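Local coordinates for protein glucose 1-dehydrogenase (Haloferax mediterranei, PDB 2B5W) that oxidises D-glucose to D-glucono-1,5-lactone, and several other aldoses, using zinc and NAD(+) or, preferably, NADP(+), at residues Leu33-Cys38 against His63-Val68. The protein carries 1 engineered substitution. Numbering follows the deposited sequence.
Sequences LRVGVC and HEAVGV. Engineered in segment 33-38: Cys38 (natural residue Asp). With ZN (zinc ion), chain B.
Cys38, His63 and Glu64 converge on one zinc ion, the catalytic metal of this medium-chain alcohol dehydrogenase fold. Cys38, engineered in place of the natural aspartate, gives its SG at 2.3 Å from the zinc; His63 gives NE2 at 2.1 Å and Glu64 OE2 at 1.9 Å. The sulfur lies in the plane of the His63 imidazole, at its edge. The Glu64 chain runs extended beyond CG (chi2 176°), which carries the carboxylate along Gly36 to the ion. Its other oxygen, OE1, passes 3.4 Å from Gly36 CA, where any side chain would collide with it, and forms a salt bridge with Lys349 that anchors the carboxylate from the second shell. Glu150, a known zinc and substrate ligand of the enzyme, touches His63 and Glu64, and NADP touches Cys38.

Behind the metal, strands 33-37 and 64-68 run antiparallel, their axes at 172°. Gly36 N donates to Glu64 O at 2.8 Å, joining the backbone of a ligand directly to the neighbouring strand. Further along, Val66 N reaches Arg34 O almost in line with the carbonyl (C=O...N 171°). Leu33 N and Arg34 N both donate to Val66 O, at 2.9 and 3.3 Å: a classic beta bulge. Leu33 lays CD1 against the Gly67 backbone, 3.7 Å from its C, while CD2 meets Val68 CG1. An alanine in place of Leu33 would probably leave a gap beside the bulge, where CD1 lies on the Gly67 backbone and CD2 meets Val68. Arg34 instead extends away to a salt bridge with Glu353. The sulfur of the engineered Cys38, NE2 of His63 and OE2 of Glu64 thus bind the zinc as a mixed set, two of whose donors come from consecutive residues, so the pairing of the two strands probably fixes how the three donors are spaced.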
loop_
_atom_site.group_PDB
_atom_site.type_symbol
_atom_site.label_atom_id
_atom_site.label_comp_id
_atom_site.label_asym_id
_atom_site.label_seq_id
_atom_site.Cartn_x
_atom_site.Cartn_y
_atom_site.Cartn_z
ATOM N N LEU A 33 -27.949 25.273 1.317
ATOM C CA LEU A 33 -28.578 25.105 2.636
ATOM C C LEU A 33 -27.494 25.340 3.693
ATOM O O LEU A 33 -27.538 26.327 4.406
ATOM C CB LEU A 33 -29.226 23.722 2.790
ATOM C CG LEU A 33 -30.403 23.508 1.857
ATOM C CD1 LEU A 33 -30.698 22.023 1.786
ATOM C CD2 LEU A 33 -31.621 24.245 2.326
ATOM N N ARG A 34 -26.510 24.434 3.791
ATOM C CA ARG A 34 -25.415 24.521 4.769
ATOM C C ARG A 34 -24.102 24.128 4.147
ATOM O O ARG A 34 -24.066 23.288 3.250
ATOM C CB ARG A 34 -25.685 23.610 5.973
ATOM C CG ARG A 34 -26.841 24.085 6.837
ATOM C CD ARG A 34 -27.295 23.026 7.837
ATOM N NE ARG A 34 -28.263 23.614 8.749
ATOM C CZ ARG A 34 -28.511 23.137 9.936
ATOM N NH1 ARG A 34 -27.959 22.005 10.334
ATOM N NH2 ARG A 34 -29.364 23.794 10.743
ATOM N N VAL A 35 -23.011 24.720 4.616
ATOM C CA VAL A 35 -21.670 24.376 4.167
ATOM C C VAL A 35 -20.796 24.198 5.385
ATOM O O VAL A 35 -20.741 25.057 6.266
ATOM C CB VAL A 35 -21.059 25.448 3.240
ATOM C CG1 VAL A 35 -19.733 24.979 2.702
ATOM C CG2 VAL A 35 -22.008 25.796 2.141
ATOM N N GLY A 36 -20.158 23.048 5.497
ATOM C CA GLY A 36 -19.259 22.750 6.573
ATOM C C GLY A 36 -17.902 23.399 6.452
ATOM O O GLY A 36 -17.502 23.872 5.392
ATOM N N VAL A 37 -17.204 23.443 7.578
ATOM C CA VAL A 37 -15.838 23.947 7.679
ATOM C C VAL A 37 -14.966 22.810 8.211
ATOM O O VAL A 37 -15.367 22.056 9.087
ATOM C CB VAL A 37 -15.806 25.130 8.628
ATOM C CG1 VAL A 37 -14.379 25.617 8.868
ATOM C CG2 VAL A 37 -16.681 26.278 8.112
ATOM N N CYS A 38 -13.810 22.560 7.605
ATOM C CA CYS A 38 -12.875 21.575 8.168
ATOM C C CYS A 38 -11.463 22.121 8.115
ATOM O O CYS A 38 -11.242 23.261 7.712
ATOM C CB CYS A 38 -12.933 20.217 7.467
ATOM S SG CYS A 38 -12.056 20.117 5.881
ATOM N N HIS A 63 -16.143 23.542 0.626
ATOM C CA HIS A 63 -16.202 22.392 -0.277
ATOM C C HIS A 63 -17.137 21.302 0.256
ATOM O O HIS A 63 -17.302 20.273 -0.385
ATOM C CB HIS A 63 -14.796 21.800 -0.482
ATOM C CG HIS A 63 -14.157 21.391 0.797
ATOM N ND1 HIS A 63 -13.522 22.293 1.629
ATOM C CD2 HIS A 63 -14.129 20.195 1.438
ATOM C CE1 HIS A 63 -13.147 21.673 2.736
ATOM N NE2 HIS A 63 -13.519 20.403 2.659
ATOM N N GLU A 64 -17.715 21.490 1.435
ATOM C CA GLU A 64 -18.631 20.504 2.050
ATOM C C GLU A 64 -20.071 21.050 2.084
ATOM O O GLU A 64 -20.522 21.603 3.109
ATOM C CB GLU A 64 -18.197 20.250 3.480
ATOM C CG GLU A 64 -16.755 19.904 3.702
ATOM C CD GLU A 64 -16.416 19.758 5.159
ATOM O OE1 GLU A 64 -17.299 19.984 6.016
ATOM O OE2 GLU A 64 -15.299 19.353 5.435
ATOM N N ALA A 65 -20.843 20.835 1.034
ATOM C CA ALA A 65 -22.078 21.534 0.861
ATOM C C ALA A 65 -23.253 20.622 0.741
ATOM O O ALA A 65 -23.097 19.484 0.301
ATOM C CB ALA A 65 -22.039 22.406 -0.375
ATOM N N VAL A 66 -24.414 21.138 1.134
ATOM C CA VAL A 66 -25.699 20.528 0.822
ATOM C C VAL A 66 -26.644 21.637 0.403
ATOM O O VAL A 66 -26.634 22.723 0.978
ATOM C CB VAL A 66 -26.260 19.669 2.013
ATOM C CG1 VAL A 66 -26.408 20.462 3.305
ATOM C CG2 VAL A 66 -27.553 19.019 1.640
ATOM N N GLY A 67 -27.433 21.387 -0.634
ATOM C CA GLY A 67 -28.350 22.369 -1.134
ATOM C C GLY A 67 -29.589 21.739 -1.717
ATOM O O GLY A 67 -29.711 20.508 -1.691
ATOM N N VAL A 68 -30.485 22.598 -2.193
ATOM C CA VAL A 68 -31.738 22.171 -2.805
ATOM C C VAL A 68 -31.713 22.672 -4.272
ATOM O O VAL A 68 -31.396 23.822 -4.550
ATOM C CB VAL A 68 -32.958 22.641 -1.984
ATOM C CG1 VAL A 68 -32.942 24.099 -1.723
ATOM C CG2 VAL A 68 -34.262 22.265 -2.675
HETATM ZN ZN ZN B . -13.705 19.400 4.465
#